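Local structure of putative immunoglobulin-blocking virulence protein (Mycoplasma mycoides subsp. capri, 7ADK) at residues Met575-Arg580 with Asn603-Gly608; Pro635-Glu640 with Gln663-Gly668. The protein probably binds host immunoglobulin and blocks its action, as a putative virulence factor of this mycoplasma. All blocks are in the same frame, centred on the assembly; numbering follows the deposited sequence.

Interaction 1 of 2, residues Met575-Arg580 with Asn603-Gly608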
ATOM      1  N   MET A 575       8.616  21.786 -26.886  1.00 63.09           N
ATOM      2  CA  MET A 575       8.311  22.835 -25.905  1.00 63.09           C
ATOM      3  C   MET A 575       9.094  22.627 -24.614  1.00 63.09           C
ATOM      4  O   MET A 575       9.815  23.501 -24.142  1.00 63.09           O
ATOM      5  CB  MET A 575       6.806  22.884 -25.594  1.00 63.09           C
ATOM      6  CG  MET A 575       6.463  24.238 -24.976  1.00 63.09           C
ATOM      7  SD  MET A 575       4.837  24.393 -24.223  1.00 63.09           S
ATOM      8  CE  MET A 575       5.169  23.596 -22.655  1.00 63.09           C
ATOM      9  N   VAL A 576       9.023  21.417 -24.081  1.00 58.34           N
ATOM     10  CA  VAL A 576       9.709  21.020 -22.859  1.00 58.34           C
ATOM     11  C   VAL A 576      11.199  20.797 -23.098  1.00 58.34           C
ATOM     12  O   VAL A 576      12.046  21.322 -22.384  1.00 58.34           O
ATOM     13  CB  VAL A 576       9.048  19.753 -22.321  1.00 58.34           C
ATOM     14  CG1 VAL A 576       9.667  19.345 -21.011  1.00 58.34           C
ATOM     15  CG2 VAL A 576       7.561  19.964 -22.133  1.00 58.34           C
ATOM     16  N   TYR A 577      11.533  20.025 -24.128  1.00 58.67           N
ATOM     17  CA  TYR A 577      12.894  19.574 -24.352  1.00 58.67           C
ATOM     18  C   TYR A 577      13.829  20.658 -24.885  1.00 58.67           C
ATOM     19  O   TYR A 577      15.030  20.489 -24.707  1.00 58.67           O
ATOM     20  CB  TYR A 577      12.868  18.304 -25.220  1.00 58.67           C
ATOM     21  CG  TYR A 577      12.224  17.052 -24.601  1.00 58.67           C
ATOM     22  CD1 TYR A 577      12.003  16.951 -23.213  1.00 58.67           C
ATOM     23  CD2 TYR A 577      11.867  15.955 -25.414  1.00 58.67           C
ATOM     24  CE1 TYR A 577      11.445  15.798 -22.651  1.00 58.67           C
ATOM     25  CE2 TYR A 577      11.294  14.797 -24.850  1.00 58.67           C
ATOM     26  CZ  TYR A 577      11.081  14.714 -23.462  1.00 58.67           C
ATOM     27  OH  TYR A 577      10.548  13.600 -22.900  1.00 58.67           O
ATOM     28  N   TYR A 578      13.357  21.761 -25.483  1.00 63.18           N
ATOM     29  CA  TYR A 578      14.227  22.836 -26.009  1.00 63.18           C
ATOM     30  C   TYR A 578      13.634  24.252 -26.029  1.00 63.18           C
ATOM     31  O   TYR A 578      14.342  25.180 -25.663  1.00 63.18           O
ATOM     32  CB  TYR A 578      14.726  22.512 -27.421  1.00 63.18           C
ATOM     33  CG  TYR A 578      15.579  21.265 -27.542  1.00 63.18           C
ATOM     34  CD1 TYR A 578      16.915  21.283 -27.101  1.00 63.18           C
ATOM     35  CD2 TYR A 578      15.028  20.081 -28.056  1.00 63.18           C
ATOM     36  CE1 TYR A 578      17.692  20.113 -27.165  1.00 63.18           C
ATOM     37  CE2 TYR A 578      15.798  18.911 -28.114  1.00 63.18           C
ATOM     38  CZ  TYR A 578      17.133  18.926 -27.675  1.00 63.18           C
ATOM     39  OH  TYR A 578      17.850  17.783 -27.739  1.00 63.18           O
ATOM     40  N   ALA A 579      12.387  24.464 -26.444  1.00 61.31           N
ATOM     41  CA  ALA A 579      11.866  25.819 -26.663  1.00 61.31           C
ATOM     42  C   ALA A 579      11.600  26.605 -25.362  1.00 61.31           C
ATOM     43  O   ALA A 579      11.711  27.828 -25.348  1.00 61.31           O
ATOM     44  CB  ALA A 579      10.614  25.748 -27.530  1.00 61.31           C
ATOM     45  N   ARG A 580      11.274  25.927 -24.257  1.00 60.55           N
ATOM     46  CA  ARG A 580      11.125  26.504 -22.909  1.00 60.55           C
ATOM     47  C   ARG A 580      12.049  25.830 -21.887  1.00 60.55           C
ATOM     48  O   ARG A 580      11.896  26.000 -20.686  1.00 60.55           O
ATOM     49  CB  ARG A 580       9.649  26.496 -22.478  1.00 60.55           C
ATOM     50  CG  ARG A 580       8.784  27.452 -23.300  1.00 60.55           C
ATOM     51  CD  ARG A 580       7.290  27.351 -22.988  1.00 60.55           C
ATOM     52  NE  ARG A 580       6.943  28.008 -21.726  1.00 60.55           N
ATOM     53  CZ  ARG A 580       5.766  28.014 -21.129  1.00 60.55           C
ATOM     54  NH1 ARG A 580       5.613  28.662 -20.027  1.00 60.55           N
ATOM     55  NH2 ARG A 580       4.715  27.412 -21.600  1.00 60.55           N
ATOM     56  N   ASN A 603      21.135  20.139 -19.431  1.00 63.87           N
ATOM     57  CA  ASN A 603      20.081  20.321 -18.449  1.00 63.87           C
ATOM     58  C   ASN A 603      19.161  19.104 -18.352  1.00 63.87           C
ATOM     59  O   ASN A 603      19.044  18.334 -19.301  1.00 63.87           O
ATOM     60  CB  ASN A 603      19.319  21.591 -18.822  1.00 63.87           C
ATOM     61  CG  ASN A 603      20.183  22.808 -18.643  1.00 63.87           C
ATOM     62  OD1 ASN A 603      20.185  23.416 -17.596  1.00 63.87           O
ATOM     63  ND2 ASN A 603      21.024  23.151 -19.582  1.00 63.87           N
ATOM     64  N   SER A 604      18.477  18.948 -17.221  1.00 58.17           N
ATOM     65  CA  SER A 604      17.460  17.916 -17.039  1.00 58.17           C
ATOM     66  C   SER A 604      16.176  18.204 -17.825  1.00 58.17           C
ATOM     67  O   SER A 604      15.924  19.326 -18.243  1.00 58.17           O
ATOM     68  CB  SER A 604      17.198  17.733 -15.553  1.00 58.17           C
ATOM     69  OG  SER A 604      16.200  16.778 -15.316  1.00 58.17           O
ATOM     70  N   TYR A 605      15.381  17.166 -18.066  1.00 56.33           N
ATOM     71  CA  TYR A 605      14.120  17.162 -18.803  1.00 56.33           C
ATOM     72  C   TYR A 605      13.272  15.989 -18.298  1.00 56.33           C
ATOM     73  O   TYR A 605      13.854  15.022 -17.822  1.00 56.33           O
ATOM     74  CB  TYR A 605      14.410  17.038 -20.312  1.00 56.33           C
ATOM     75  CG  TYR A 605      15.374  15.936 -20.732  1.00 56.33           C
ATOM     76  CD1 TYR A 605      16.755  16.150 -20.613  1.00 56.33           C
ATOM     77  CD2 TYR A 605      14.910  14.694 -21.200  1.00 56.33           C
ATOM     78  CE1 TYR A 605      17.666  15.129 -20.919  1.00 56.33           C
ATOM     79  CE2 TYR A 605      15.819  13.682 -21.541  1.00 56.33           C
ATOM     80  CZ  TYR A 605      17.202  13.893 -21.397  1.00 56.33           C
ATOM     81  OH  TYR A 605      18.082  12.929 -21.761  1.00 56.33           O
ATOM     82  N   PRO A 606      11.935  15.989 -18.421  1.00 51.54           N
ATOM     83  CA  PRO A 606      11.107  14.843 -18.065  1.00 51.54           C
ATOM     84  C   PRO A 606      11.364  13.653 -18.993  1.00 51.54           C
ATOM     85  O   PRO A 606      11.044  13.668 -20.181  1.00 51.54           O
ATOM     86  CB  PRO A 606       9.665  15.331 -18.077  1.00 51.54           C
ATOM     87  CG  PRO A 606       9.704  16.575 -18.919  1.00 51.54           C
ATOM     88  CD  PRO A 606      11.112  17.116 -18.775  1.00 51.54           C
ATOM     89  N   THR A 607      11.986  12.619 -18.436  1.00 53.46           N
ATOM     90  CA  THR A 607      12.478  11.413 -19.119  1.00 53.46           C
ATOM     91  C   THR A 607      11.411  10.333 -19.352  1.00 53.46           C
ATOM     92  O   THR A 607      11.724   9.309 -19.951  1.00 53.46           O
ATOM     93  CB  THR A 607      13.674  10.799 -18.378  1.00 53.46           C
ATOM     94  OG1 THR A 607      13.315  10.344 -17.093  1.00 53.46           O
ATOM     95  CG2 THR A 607      14.843  11.753 -18.237  1.00 53.46           C
ATOM     96  N   GLY A 608      10.163  10.534 -18.935  1.00 52.11           N
ATOM     97  CA  GLY A 608       9.039   9.649 -19.231  1.00 52.11           C
ATOM     98  C   GLY A 608       8.112  10.153 -20.336  1.00 52.11           C
ATOM     99  O   GLY A 608       7.796  11.336 -20.386  1.00 52.11           O
TER
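Val576 CG1 rests against the ring of Pro606, 3.5 Å from Pro606 CG, at the apolar centre of a buried contact. Here the end of helix 567-579 packs on the loop leading into strand 608-610, the middle strand of a five-stranded parallel sheet. With CG1 anti to its own backbone N (chi1 -177°), the valine presents a compact methyl to the rigid, puckered pyrrolidine ring of Pro606. Leu554 and Tyr517, from strands 553-555 and 516-517 of the same sheet, touch both Val576 and Pro606 and extend this hydrophobic patch.

Beside it stands a T-shaped aromatic pair. Tyr605 turns its edge toward the face of Tyr577, with ring centroids 5.6 Å apart and planes at 78°, and its CD2 comes within 3.9 Å of Tyr577 CE1. The link between the rings is reinforced by Tyr605 CB, 3.8 Å from Tyr577 CD1. Tyr577 CE1 also meets Pro606 CD at 4.1 Å, so one ring serves both neighbours.

Farther out, polar groups take over. Tyrosine suits position 577 because a broad apolar ring can pack while its hydroxyl reaches the backbone beyond; at position 605 the hydroxyl instead accepts the backbone N-H of Lys637. Proline's stiff ring packs on Val576 while its backbone carbonyl takes the other hydroxyl: Tyr577 OH donates to Pro606 O over 2.8 Å, with a C=O...donor angle of 175°.

Interaction 2 of 2, residues Pro635-Glu640 with Gln663-Gly668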
ATOM      1  N   PRO A 635      21.076  15.327 -27.870  1.00 66.13           N
ATOM      2  CA  PRO A 635      19.751  14.748 -28.121  1.00 66.13           C
ATOM      3  C   PRO A 635      19.164  14.060 -26.875  1.00 66.13           C
ATOM      4  O   PRO A 635      19.838  13.293 -26.193  1.00 66.13           O
ATOM      5  CB  PRO A 635      19.982  13.739 -29.248  1.00 66.13           C
ATOM      6  CG  PRO A 635      21.401  13.246 -29.003  1.00 66.13           C
ATOM      7  CD  PRO A 635      22.111  14.476 -28.447  1.00 66.13           C
ATOM      8  N   ARG A 636      17.884  14.275 -26.574  1.00 63.44           N
ATOM      9  CA  ARG A 636      17.213  13.668 -25.409  1.00 63.44           C
ATOM     10  C   ARG A 636      17.110  12.144 -25.519  1.00 63.44           C
ATOM     11  O   ARG A 636      16.945  11.620 -26.613  1.00 63.44           O
ATOM     12  CB  ARG A 636      15.821  14.288 -25.199  1.00 63.44           C
ATOM     13  CG  ARG A 636      15.755  15.818 -25.163  1.00 63.44           C
ATOM     14  CD  ARG A 636      16.864  16.429 -24.322  1.00 63.44           C
ATOM     15  NE  ARG A 636      16.739  17.878 -24.151  1.00 63.44           N
ATOM     16  CZ  ARG A 636      17.495  18.609 -23.360  1.00 63.44           C
ATOM     17  NH1 ARG A 636      17.287  19.872 -23.256  1.00 63.44           N
ATOM     18  NH2 ARG A 636      18.481  18.130 -22.672  1.00 63.44           N
ATOM     19  N   LYS A 637      17.128  11.427 -24.395  1.00 61.73           N
ATOM     20  CA  LYS A 637      16.856   9.981 -24.320  1.00 61.73           C
ATOM     21  C   LYS A 637      15.825   9.706 -23.233  1.00 61.73           C
ATOM     22  O   LYS A 637      15.938  10.234 -22.133  1.00 61.73           O
ATOM     23  CB  LYS A 637      18.153   9.198 -24.038  1.00 61.73           C
ATOM     24  CG  LYS A 637      19.267   9.285 -25.088  1.00 61.73           C
ATOM     25  CD  LYS A 637      18.850   8.656 -26.416  1.00 61.73           C
ATOM     26  CE  LYS A 637      19.952   8.682 -27.478  1.00 61.73           C
ATOM     27  NZ  LYS A 637      20.934   7.592 -27.333  1.00 61.73           N
ATOM     28  N   ILE A 638      14.799   8.917 -23.530  1.00 58.26           N
ATOM     29  CA  ILE A 638      13.740   8.621 -22.559  1.00 58.26           C
ATOM     30  C   ILE A 638      14.100   7.373 -21.762  1.00 58.26           C
ATOM     31  O   ILE A 638      14.792   6.491 -22.264  1.00 58.26           O
ATOM     32  CB  ILE A 638      12.338   8.591 -23.208  1.00 58.26           C
ATOM     33  CG1 ILE A 638      12.116   7.373 -24.111  1.00 58.26           C
ATOM     34  CG2 ILE A 638      12.079   9.917 -23.937  1.00 58.26           C
ATOM     35  CD1 ILE A 638      10.698   7.257 -24.666  1.00 58.26           C
ATOM     36  N   THR A 639      13.668   7.320 -20.504  1.00 56.55           N
ATOM     37  CA  THR A 639      13.885   6.186 -19.599  1.00 56.55           C
ATOM     38  C   THR A 639      12.686   5.257 -19.541  1.00 56.55           C
ATOM     39  O   THR A 639      12.812   4.104 -19.150  1.00 56.55           O
ATOM     40  CB  THR A 639      14.266   6.640 -18.179  1.00 56.55           C
ATOM     41  OG1 THR A 639      13.227   7.326 -17.536  1.00 56.55           O
ATOM     42  CG2 THR A 639      15.502   7.524 -18.106  1.00 56.55           C
ATOM     43  N   GLU A 640      11.514   5.725 -19.947  1.00 57.09           N
ATOM     44  CA  GLU A 640      10.250   5.031 -19.768  1.00 57.09           C
ATOM     45  C   GLU A 640       9.244   5.410 -20.854  1.00 57.09           C
ATOM     46  O   GLU A 640       9.155   6.574 -21.244  1.00 57.09           O
ATOM     47  CB  GLU A 640       9.728   5.346 -18.370  1.00 57.09           C
ATOM     48  CG  GLU A 640       8.534   4.500 -17.963  1.00 57.09           C
ATOM     49  CD  GLU A 640       8.369   4.519 -16.445  1.00 57.09           C
ATOM     50  OE1 GLU A 640       8.329   3.442 -15.813  1.00 57.09           O
ATOM     51  OE2 GLU A 640       8.300   5.616 -15.857  1.00 57.09           O
ATOM     52  N   GLN A 663      16.609   6.026 -29.222  1.00 70.84           N
ATOM     53  CA  GLN A 663      15.984   7.156 -28.533  1.00 70.84           C
ATOM     54  C   GLN A 663      15.340   6.757 -27.201  1.00 70.84           C
ATOM     55  O   GLN A 663      15.183   7.584 -26.309  1.00 70.84           O
ATOM     56  CB  GLN A 663      14.985   7.755 -29.526  1.00 70.84           C
ATOM     57  CG  GLN A 663      15.780   8.525 -30.591  1.00 70.84           C
ATOM     58  CD  GLN A 663      15.069   8.723 -31.918  1.00 70.84           C
ATOM     59  OE1 GLN A 663      15.577   8.351 -32.963  1.00 70.84           O
ATOM     60  NE2 GLN A 663      13.863   9.223 -31.938  1.00 70.84           N
ATOM     61  N   HIS A 664      15.046   5.474 -27.022  1.00 64.44           N
ATOM     62  CA  HIS A 664      14.646   4.876 -25.760  1.00 64.44           C
ATOM     63  C   HIS A 664      15.829   4.073 -25.193  1.00 64.44           C
ATOM     64  O   HIS A 664      16.008   2.903 -25.521  1.00 64.44           O
ATOM     65  CB  HIS A 664      13.393   4.043 -26.018  1.00 64.44           C
ATOM     66  CG  HIS A 664      12.722   3.554 -24.781  1.00 64.44           C
ATOM     67  ND1 HIS A 664      13.144   3.833 -23.495  1.00 64.44           N
ATOM     68  CD2 HIS A 664      11.536   2.895 -24.738  1.00 64.44           C
ATOM     69  CE1 HIS A 664      12.179   3.370 -22.698  1.00 64.44           C
ATOM     70  NE2 HIS A 664      11.226   2.771 -23.409  1.00 64.44           N
ATOM     71  N   LEU A 665      16.718   4.734 -24.447  1.00 69.11           N
ATOM     72  CA  LEU A 665      17.992   4.179 -23.955  1.00 69.11           C
ATOM     73  C   LEU A 665      18.388   4.717 -22.569  1.00 69.11           C
ATOM     74  O   LEU A 665      19.564   4.854 -22.254  1.00 69.11           O
ATOM     75  CB  LEU A 665      19.104   4.350 -25.004  1.00 69.11           C
ATOM     76  CG  LEU A 665      20.302   3.392 -24.811  1.00 69.11           C
ATOM     77  CD1 LEU A 665      20.067   2.082 -25.534  1.00 69.11           C
ATOM     78  CD2 LEU A 665      21.592   4.001 -25.346  1.00 69.11           C
ATOM     79  N   SER A 666      17.414   4.999 -21.709  1.00 73.69           N
ATOM     80  CA  SER A 666      17.655   5.512 -20.352  1.00 73.69           C
ATOM     81  C   SER A 666      18.371   6.875 -20.390  1.00 73.69           C
ATOM     82  O   SER A 666      18.276   7.576 -21.393  1.00 73.69           O
ATOM     83  CB  SER A 666      18.339   4.431 -19.500  1.00 73.69           C
ATOM     84  OG  SER A 666      18.252   4.757 -18.144  1.00 73.69           O
ATOM     85  N   THR A 667      19.092   7.306 -19.346  1.00 84.81           N
ATOM     86  CA  THR A 667      20.014   8.459 -19.496  1.00 84.81           C
ATOM     87  C   THR A 667      21.243   8.102 -20.356  1.00 84.81           C
ATOM     88  O   THR A 667      21.705   8.937 -21.135  1.00 84.81           O
ATOM     89  CB  THR A 667      20.414   9.074 -18.140  1.00 84.81           C
ATOM     90  OG1 THR A 667      21.065  10.308 -18.338  1.00 84.81           O
ATOM     91  CG2 THR A 667      21.373   8.235 -17.297  1.00 84.81           C
ATOM     92  N   GLY A 668      21.776   6.868 -20.279  1.00 81.00           N
ATOM     93  CA  GLY A 668      23.054   6.511 -20.919  1.00 81.00           C
ATOM     94  C   GLY A 668      23.364   5.019 -21.042  1.00 81.00           C
ATOM     95  O   GLY A 668      22.676   4.175 -20.473  1.00 81.00           O
TER
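Ile638 meets the run of chain from Gln663 to Ser666 in what is chiefly a backbone contact between two loops, with side chains packed round it. Residues 635-640 run into strand 640-643 of the parallel sheet, while residues 663-668 belong to the connection before the neighbouring strand 676-679, the outermost of that sheet within the chain. The firm bond is Ile638 N to Gln663 O, 3.1 Å long and nearly straight at 165°. Ile638 O, by contrast, faces three donors: Ser666 N at 3.1 Å, and Leu665 N and His664 ND1 each at 3.4 Å, all weak bonds.

Side chains close over this polar centre. Ile638 CG1, set between its backbone N and carbonyl carbon (chi1 71°), lies over one face of the His664 imidazole, 4.1 Å from the ring centroid, in a CH-pi contact. A branched aliphatic chain suits this place, since it covers the aromatic face while the ring edge remains available for polar partners. Thr639 CG2 packs on Ser666 CA at 3.7 Å, leaving its OG1 to bond Thr607 OG1. Lys637 runs beside Leu665, pointing the same way: its methylenes pass the Gln663 backbone, with CD 3.8 Å from Gln663 O, and its ammonium bonds to Leu662 O.

Histidine can offer an N-H on either side of its ring, and here ND1 meets Ile638 O while NE2 has a weak bond to Lys676 O. Two carbonyl partners would tend to favour the doubly protonated ring, though the weakness of both bonds makes that no more than a possibility.

In the fold
Interactions 1 and 2 follow one another along the chain, and their centres lie about 12 Å apart. They meet directly through the loops that enter the adjacent parallel strands 608-610 and 640-643. Thr607 O and Thr639 N, 2.8 Å apart, probably form a backbone hydrogen bond between the two loops. A second probable bond joins Tyr577 O to Arg636 NH1, also at 2.8 Å, tying the end of helix 567-579 to residues 635-640; Arg636 NH2 packs near Tyr605 CD1. The end of helix 567-579 thus packs on residues 603-608, which bond to residues 635-640, which in turn meet residues 663-668, with interaction 1 more deeply buried than interaction 2.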